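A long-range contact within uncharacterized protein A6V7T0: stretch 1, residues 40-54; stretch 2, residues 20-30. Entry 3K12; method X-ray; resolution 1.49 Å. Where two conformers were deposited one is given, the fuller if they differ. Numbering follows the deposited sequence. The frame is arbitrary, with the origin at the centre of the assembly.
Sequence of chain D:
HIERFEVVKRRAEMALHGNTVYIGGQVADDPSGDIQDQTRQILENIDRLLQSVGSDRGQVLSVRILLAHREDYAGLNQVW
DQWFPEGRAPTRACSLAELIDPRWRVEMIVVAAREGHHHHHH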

ATOM      1  N   ARG D  40       4.423 -17.528   8.883  1.00 17.02           N
ATOM      2  CA  ARG D  40       5.434 -18.356   8.232  1.00 18.15           C
ATOM      3  C   ARG D  40       4.942 -18.828   6.865  1.00 16.67           C
ATOM      4  O   ARG D  40       5.696 -18.778   5.903  1.00 17.85           O
ATOM      5  CB  ARG D  40       5.687 -19.614   9.060  1.00 18.99           C
ATOM      6  CG  ARG D  40       6.185 -19.375  10.437  1.00 22.35           C
ATOM      7  CD  ARG D  40       6.183 -20.671  11.324  1.00 25.15           C
ATOM      8  NE  ARG D  40       6.818 -20.303  12.583  1.00 25.04           N
ATOM      9  CZ  ARG D  40       8.110 -19.971  12.648  1.00 24.56           C
ATOM     10  NH1 ARG D  40       8.659 -19.571  13.779  1.00 26.52           N
ATOM     11  NH2 ARG D  40       8.842 -20.049  11.551  1.00 27.04           N
ATOM     12  N   GLN D  41       3.708 -19.325   6.816  1.00 16.44           N
ATOM     13  CA  GLN D  41       3.113 -19.776   5.538  1.00 16.11           C
ATOM     14  C   GLN D  41       3.173 -18.680   4.473  1.00 15.38           C
ATOM     15  O   GLN D  41       3.551 -18.936   3.321  1.00 15.54           O
ATOM     16  CB  GLN D  41       1.661 -20.201   5.684  1.00 16.54           C
ATOM     17  CG  GLN D  41       1.433 -21.539   6.407  1.00 19.56           C
ATOM     18  CD  GLN D  41      -0.041 -21.828   6.535  1.00 20.72           C
ATOM     19  OE1 GLN D  41      -0.759 -21.911   5.534  1.00 21.48           O
ATOM     20  NE2 GLN D  41      -0.522 -21.940   7.778  1.00 25.47           N
ATOM     21  N   ILE D  42       2.789 -17.466   4.873  1.00 14.31           N
ATOM     22  CA  ILE D  42       2.761 -16.326   3.966  1.00 13.82           C
ATOM     23  C   ILE D  42       4.161 -15.959   3.520  1.00 11.98           C
ATOM     24  O   ILE D  42       4.401 -15.792   2.333  1.00 12.19           O
ATOM     25  CB  ILE D  42       2.046 -15.134   4.622  1.00 13.22           C
ATOM     26  CG1 ILE D  42       0.537 -15.400   4.723  1.00 13.52           C
ATOM     27  CG2 ILE D  42       2.337 -13.823   3.843  1.00 15.36           C
ATOM     28  CD1 ILE D  42      -0.153 -14.512   5.726  1.00 16.45           C
ATOM     29  N   LEU D  43       5.103 -15.826   4.465  1.00 12.07           N
ATOM     30  CA  LEU D  43       6.446 -15.490   4.085  1.00 13.53           C
ATOM     31  C   LEU D  43       7.086 -16.563   3.224  1.00 13.04           C
ATOM     32  O   LEU D  43       7.877 -16.243   2.331  1.00 13.10           O
ATOM     33  CB  LEU D  43       7.317 -15.178   5.311  1.00 13.45           C
ATOM     34  CG  LEU D  43       6.897 -13.892   6.059  1.00 13.76           C
ATOM     35  CD1 LEU D  43       7.601 -13.864   7.434  1.00 16.33           C
ATOM     36  CD2 LEU D  43       7.308 -12.678   5.267  1.00 15.53           C
ATOM     37  N   GLU D  44       6.749 -17.842   3.486  1.00 14.71           N
ATOM     38  CA  GLU D  44       7.285 -18.878   2.605  0.50 15.06           C
ATOM     39  C   GLU D  44       6.729 -18.780   1.184  1.00 14.69           C
ATOM     40  O   GLU D  44       7.490 -18.952   0.219  1.00 15.02           O
ATOM     41  CB  GLU D  44       7.064 -20.285   3.133  0.50 15.95           C
ATOM     42  CG  GLU D  44       7.576 -21.274   2.112  0.50 16.41           C
ATOM     43  CD  GLU D  44       7.689 -22.666   2.622  0.50 20.64           C
ATOM     44  OE1 GLU D  44       8.751 -23.283   2.383  0.50 17.83           O
ATOM     45  OE2 GLU D  44       6.710 -23.132   3.235  0.50 22.95           O
ATOM     46  N   ASN D  45       5.439 -18.492   1.044  1.00 14.15           N
ATOM     47  CA  ASN D  45       4.885 -18.369  -0.305  1.00 13.86           C
ATOM     48  C   ASN D  45       5.470 -17.150  -1.028  1.00 12.66           C
ATOM     49  O   ASN D  45       5.783 -17.205  -2.234  1.00 12.40           O
ATOM     50  CB  ASN D  45       3.361 -18.270  -0.293  1.00 14.39           C
ATOM     51  CG  ASN D  45       2.768 -18.535  -1.679  1.00 17.75           C
ATOM     52  OD1 ASN D  45       3.033 -19.599  -2.278  1.00 21.00           O
ATOM     53  ND2 ASN D  45       1.986 -17.580  -2.212  1.00 20.37           N
ATOM     54  N   ILE D  46       5.680 -16.045  -0.294  1.00 12.88           N
ATOM     55  CA  ILE D  46       6.405 -14.912  -0.864  1.00 13.17           C
ATOM     56  C   ILE D  46       7.796 -15.298  -1.353  1.00 12.65           C
ATOM     57  O   ILE D  46       8.234 -14.905  -2.425  1.00 14.31           O
ATOM     58  CB  ILE D  46       6.423 -13.708   0.122  1.00 13.25           C
ATOM     59  CG1 ILE D  46       4.999 -13.133   0.264  1.00 13.61           C
ATOM     60  CG2 ILE D  46       7.369 -12.614  -0.328  1.00 14.30           C
ATOM     61  CD1 ILE D  46       4.777 -12.339   1.564  1.00 14.14           C
ATOM     62  N   ASP D  47       8.493 -16.087  -0.523  1.00 13.62           N
ATOM     63  CA  ASP D  47       9.840 -16.544  -0.862  1.00 13.99           C
ATOM     64  C   ASP D  47       9.834 -17.312  -2.182  1.00 12.35           C
ATOM     65  O   ASP D  47      10.690 -17.116  -3.027  1.00 12.82           O
ATOM     66  CB  ASP D  47      10.402 -17.454   0.264  1.00 14.12           C
ATOM     67  CG  ASP D  47      11.868 -17.170   0.572  1.00 16.40           C
ATOM     68  OD1 ASP D  47      12.232 -16.017   0.772  1.00 17.04           O
ATOM     69  OD2 ASP D  47      12.671 -18.124   0.692  1.00 17.71           O
ATOM     70  N   ARG D  48       8.870 -18.219  -2.300  1.00 12.82           N
ATOM     71  CA  ARG D  48       8.750 -19.096  -3.488  1.00 13.95           C
ATOM     72  C   ARG D  48       8.503 -18.233  -4.711  1.00 13.28           C
ATOM     73  O   ARG D  48       9.158 -18.397  -5.732  1.00 14.38           O
ATOM     74  CB  ARG D  48       7.635 -20.091  -3.298  1.00 15.58           C
ATOM     75  CG  ARG D  48       7.353 -20.951  -4.519  1.00 17.51           C
ATOM     76  CD  ARG D  48       6.137 -21.833  -4.312  1.00 19.85           C
ATOM     77  NE  ARG D  48       4.899 -21.070  -4.262  1.00 21.20           N
ATOM     78  CZ  ARG D  48       4.271 -20.583  -5.340  1.00 21.52           C
ATOM     79  NH1 ARG D  48       3.150 -19.905  -5.193  1.00 24.00           N
ATOM     80  NH2 ARG D  48       4.753 -20.763  -6.559  1.00 23.06           N
ATOM     81  N   LEU D  49       7.568 -17.288  -4.571  1.00 13.21           N
ATOM     82  CA  LEU D  49       7.243 -16.403  -5.670  1.00 13.03           C
ATOM     83  C   LEU D  49       8.430 -15.550  -6.090  1.00 13.25           C
ATOM     84  O   LEU D  49       8.777 -15.497  -7.274  1.00 12.42           O
ATOM     85  CB  LEU D  49       6.055 -15.515  -5.291  1.00 12.75           C
ATOM     86  CG  LEU D  49       4.680 -16.168  -5.283  1.00 13.61           C
ATOM     87  CD1 LEU D  49       3.626 -15.320  -4.577  1.00 14.00           C
ATOM     88  CD2 LEU D  49       4.255 -16.468  -6.724  1.00 14.55           C
ATOM     89  N   LEU D  50       9.125 -14.951  -5.108  1.00 12.76           N
ATOM     90  CA  LEU D  50      10.298 -14.142  -5.402  1.00 13.69           C
ATOM     91  C   LEU D  50      11.374 -14.956  -6.111  1.00 13.94           C
ATOM     92  O   LEU D  50      11.921 -14.544  -7.106  1.00 14.29           O
ATOM     93  CB  LEU D  50      10.892 -13.562  -4.116  1.00 13.67           C
ATOM     94  CG  LEU D  50      10.032 -12.460  -3.521  1.00 13.87           C
ATOM     95  CD1 LEU D  50      10.552 -12.094  -2.126  1.00 16.79           C
ATOM     96  CD2 LEU D  50       9.919 -11.202  -4.466  1.00 16.21           C
ATOM     97  N   GLN D  51      11.685 -16.122  -5.571  1.00 15.33           N
ATOM     98  CA  GLN D  51      12.790 -16.895  -6.148  1.00 15.50           C
ATOM     99  C   GLN D  51      12.476 -17.381  -7.563  1.00 16.46           C
ATOM    100  O   GLN D  51      13.392 -17.510  -8.394  1.00 17.80           O
ATOM    101  CB  GLN D  51      13.163 -18.060  -5.223  1.00 15.66           C
ATOM    102  CG  GLN D  51      13.792 -17.561  -3.934  1.00 17.32           C
ATOM    103  CD  GLN D  51      14.351 -18.632  -3.039  1.00 20.32           C
ATOM    104  OE1 GLN D  51      14.897 -18.319  -1.968  1.00 23.63           O
ATOM    105  NE2 GLN D  51      14.248 -19.887  -3.461  1.00 22.37           N
ATOM    106  N   SER D  52      11.191 -17.593  -7.841  1.00 15.61           N
ATOM    107  CA  SER D  52      10.777 -18.055  -9.181  1.00 16.91           C
ATOM    108  C   SER D  52      11.134 -17.060 -10.283  1.00 18.12           C
ATOM    109  O   SER D  52      11.213 -17.439 -11.461  1.00 19.33           O
ATOM    110  CB  SER D  52       9.292 -18.416  -9.215  1.00 16.88           C
ATOM    111  OG  SER D  52       8.472 -17.257  -9.339  1.00 16.61           O
ATOM    112  N   VAL D  53      11.297 -15.788  -9.917  1.00 17.75           N
ATOM    113  CA  VAL D  53      11.684 -14.751 -10.881  1.00 17.77           C
ATOM    114  C   VAL D  53      13.082 -14.199 -10.666  1.00 18.27           C
ATOM    115  O   VAL D  53      13.470 -13.231 -11.284  1.00 18.98           O
ATOM    116  CB  VAL D  53      10.620 -13.608 -10.978  1.00 17.90           C
ATOM    117  CG1 VAL D  53       9.307 -14.198 -11.450  1.00 18.84           C
ATOM    118  CG2 VAL D  53      10.449 -12.883  -9.663  1.00 15.72           C
ATOM    119  N   GLY D  54      13.871 -14.854  -9.819  1.00 18.16           N
ATOM    120  CA  GLY D  54      15.232 -14.408  -9.603  1.00 19.33           C
ATOM    121  C   GLY D  54      15.400 -13.342  -8.533  1.00 18.98           C
ATOM    122  O   GLY D  54      16.458 -12.722  -8.462  1.00 21.75           O
TER
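Stretch 2 20-30: TVYIGGQVADD

Stretch 2 enters as an extended strand that runs nearly antiparallel to the helix of stretch 1: their N-to-C directions differ by 161°, and the axes approach to 9.8 Å, a spacing that leaves room for one layer of interlocking side chains. From Thr20 to Ile23 the backbone keeps the pleated β conformation, so successive side chains alternate. Thr20 and Tyr22 lie out of reach of the helix, whereas Val21 and Ile23 point toward it.

Val21 meets the C-terminal part of stretch 1. Its CG1 lies 4.0 Å from Leu50 CD2 and its CG2 4.4 Å from Val53 CG2, a compact branched residue packed against two other aliphatic ones. Ile23 reaches farther, and its CD1 is the common contact point for three helix residues: 4.0 Å from Leu50 CD2, 3.9 Å from Leu49 CB and 4.3 Å from Ile46 CG2. Isoleucine suits this buried site, since the helix side chains that meet its CD1 are all aliphatic. Gly24 and Gly25 follow without side chains and make no contact with the helix.

Gln26 points toward the helix again and combines two roles. Its aliphatic part packs on isoleucines, with CG 3.9 Å from Ile46 CG1 and CB 3.7 Å from Ile42 CG2, while its amide supplies polarity: Asn45 ND2 donates a 2.8 Å hydrogen bond to Gln26 OE1, and Gln26 NE2 donates to Gly24 O at 3.3 Å.

Val27 turns its side chain away, yet its carbonyl carbon C lies 3.5 Å from Ile42 CG1. At Ala28 the backbones come close, its CA being 5.6 Å from that of Ile42; the small methyl CB sits 3.6 Å from Gln41 OE1. Past Asp29, the chain is fastened by Gln41, whose amide pairs with the backbone of Asp30: Asp30 N donates to Gln41 OE1, and Gln41 NE2 to Asp30 O, both at 2.9 Å.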

ATOM      1  N   THR D  20      10.983  -4.491 -11.049  1.00 14.75           N
ATOM      2  CA  THR D  20      10.156  -4.340  -9.857  1.00 13.87           C
ATOM      3  C   THR D  20       9.088  -5.422  -9.838  1.00 12.99           C
ATOM      4  O   THR D  20       8.450  -5.706 -10.859  1.00 13.78           O
ATOM      5  CB  THR D  20       9.528  -2.946  -9.785  1.00 13.62           C
ATOM      6  OG1 THR D  20      10.576  -1.977  -9.808  1.00 16.61           O
ATOM      7  CG2 THR D  20       8.748  -2.760  -8.487  1.00 13.89           C
ATOM      8  N   VAL D  21       8.925  -6.064  -8.686  1.00 11.89           N
ATOM      9  CA  VAL D  21       8.009  -7.160  -8.477  1.00 11.42           C
ATOM     10  C   VAL D  21       6.854  -6.717  -7.603  1.00 11.30           C
ATOM     11  O   VAL D  21       7.072  -6.131  -6.534  1.00 11.48           O
ATOM     12  CB  VAL D  21       8.751  -8.281  -7.689  1.00 12.80           C
ATOM     13  CG1 VAL D  21       7.821  -9.442  -7.385  1.00 14.85           C
ATOM     14  CG2 VAL D  21      10.007  -8.715  -8.458  1.00 14.52           C
ATOM     15  N   TYR D  22       5.630  -7.010  -8.032  1.00 10.82           N
ATOM     16  CA  TYR D  22       4.431  -6.761  -7.235  1.00 10.02           C
ATOM     17  C   TYR D  22       3.809  -8.092  -6.901  1.00 10.33           C
ATOM     18  O   TYR D  22       3.543  -8.884  -7.801  1.00 10.60           O
ATOM     19  CB  TYR D  22       3.390  -5.879  -8.004  1.00 10.92           C
ATOM     20  CG  TYR D  22       3.953  -4.514  -8.335  1.00 10.15           C
ATOM     21  CD1 TYR D  22       3.707  -3.415  -7.497  1.00 11.27           C
ATOM     22  CD2 TYR D  22       4.788  -4.326  -9.409  1.00 10.38           C
ATOM     23  CE1 TYR D  22       4.280  -2.151  -7.742  1.00 12.40           C
ATOM     24  CE2 TYR D  22       5.371  -3.063  -9.682  1.00 11.00           C
ATOM     25  CZ  TYR D  22       5.117  -1.984  -8.820  1.00 10.46           C
ATOM     26  OH  TYR D  22       5.678  -0.749  -9.075  1.00 13.29           O
ATOM     27  N   ILE D  23       3.583  -8.352  -5.619  1.00  9.98           N
ATOM     28  CA  ILE D  23       2.865  -9.527  -5.168  1.00 10.37           C
ATOM     29  C   ILE D  23       1.622  -9.072  -4.405  1.00 10.15           C
ATOM     30  O   ILE D  23       1.707  -8.267  -3.458  1.00 11.75           O
ATOM     31  CB  ILE D  23       3.781 -10.431  -4.280  1.00  9.91           C
ATOM     32  CG1 ILE D  23       4.929 -10.995  -5.129  1.00 12.06           C
ATOM     33  CG2 ILE D  23       2.939 -11.541  -3.655  1.00 12.20           C
ATOM     34  CD1 ILE D  23       5.988 -11.700  -4.277  1.00 14.77           C
ATOM     35  N   GLY D  24       0.481  -9.575  -4.834  1.00 11.42           N
ATOM     36  CA  GLY D  24      -0.817  -9.223  -4.279  1.00 12.15           C
ATOM     37  C   GLY D  24      -1.076  -9.804  -2.907  1.00 12.06           C
ATOM     38  O   GLY D  24      -0.185 -10.466  -2.333  1.00 14.34           O
ATOM     39  N   GLY D  25      -2.284  -9.613  -2.401  1.00 12.67           N
ATOM     40  CA  GLY D  25      -2.619 -10.000  -1.044  1.00 13.13           C
ATOM     41  C   GLY D  25      -2.318 -11.459  -0.780  1.00 13.08           C
ATOM     42  O   GLY D  25      -2.817 -12.364  -1.475  1.00 14.41           O
ATOM     43  N   GLN D  26      -1.470 -11.686   0.209  1.00 12.36           N
ATOM     44  CA  GLN D  26      -1.055 -13.040   0.586  1.00 13.03           C
ATOM     45  C   GLN D  26      -1.638 -13.421   1.927  1.00 13.04           C
ATOM     46  O   GLN D  26      -1.433 -12.713   2.928  1.00 13.11           O
ATOM     47  CB  GLN D  26       0.467 -13.088   0.686  1.00 13.46           C
ATOM     48  CG  GLN D  26       1.189 -12.939  -0.656  1.00 13.87           C
ATOM     49  CD  GLN D  26       0.815 -14.031  -1.618  1.00 18.67           C
ATOM     50  OE1 GLN D  26       0.938 -15.200  -1.300  1.00 22.64           O
ATOM     51  NE2 GLN D  26       0.334 -13.654  -2.808  1.00 18.71           N
ATOM     52  N   VAL D  27      -2.351 -14.552   1.961  1.00 13.30           N
ATOM     53  CA  VAL D  27      -2.930 -15.091   3.204  1.00 15.03           C
ATOM     54  C   VAL D  27      -2.518 -16.564   3.341  1.00 15.96           C
ATOM     55  O   VAL D  27      -2.022 -17.152   2.387  1.00 15.99           O
ATOM     56  CB  VAL D  27      -4.456 -14.976   3.236  1.00 16.14           C
ATOM     57  CG1 VAL D  27      -4.870 -13.508   3.127  1.00 17.38           C
ATOM     58  CG2 VAL D  27      -5.071 -15.786   2.096  1.00 18.02           C
ATOM     59  N   ALA D  28      -2.714 -17.136   4.524  1.00 17.27           N
ATOM     60  CA  ALA D  28      -2.278 -18.515   4.771  1.00 19.22           C
ATOM     61  C   ALA D  28      -3.170 -19.498   4.026  1.00 20.64           C
ATOM     62  O   ALA D  28      -4.387 -19.434   4.141  1.00 21.21           O
ATOM     63  CB  ALA D  28      -2.325 -18.811   6.271  1.00 18.32           C
ATOM     64  N   ASP D  29      -2.544 -20.406   3.279  1.00 22.96           N
ATOM     65  CA  ASP D  29      -3.258 -21.522   2.636  1.00 25.67           C
ATOM     66  C   ASP D  29      -4.049 -22.353   3.651  1.00 25.98           C
ATOM     67  O   ASP D  29      -5.158 -22.815   3.361  1.00 26.42           O
ATOM     68  CB  ASP D  29      -2.268 -22.434   1.927  1.00 26.23           C
ATOM     69  CG  ASP D  29      -1.950 -21.974   0.518  1.00 31.08           C
ATOM     70  OD1 ASP D  29      -2.658 -21.083  -0.009  1.00 34.64           O
ATOM     71  OD2 ASP D  29      -0.985 -22.517  -0.076  1.00 36.41           O
ATOM     72  N   ASP D  30      -3.479 -22.547   4.833  1.00 26.76           N
ATOM     73  CA  ASP D  30      -4.184 -23.243   5.901  1.00 27.08           C
ATOM     74  C   ASP D  30      -4.355 -22.293   7.076  1.00 26.13           C
ATOM     75  O   ASP D  30      -3.454 -22.186   7.893  1.00 24.93           O
ATOM     76  CB  ASP D  30      -3.423 -24.503   6.337  1.00 28.09           C
ATOM     77  CG  ASP D  30      -4.010 -25.133   7.604  1.00 29.52           C
ATOM     78  OD1 ASP D  30      -5.119 -24.741   8.028  1.00 29.95           O
ATOM     79  OD2 ASP D  30      -3.332 -26.013   8.175  1.00 34.17           O
TER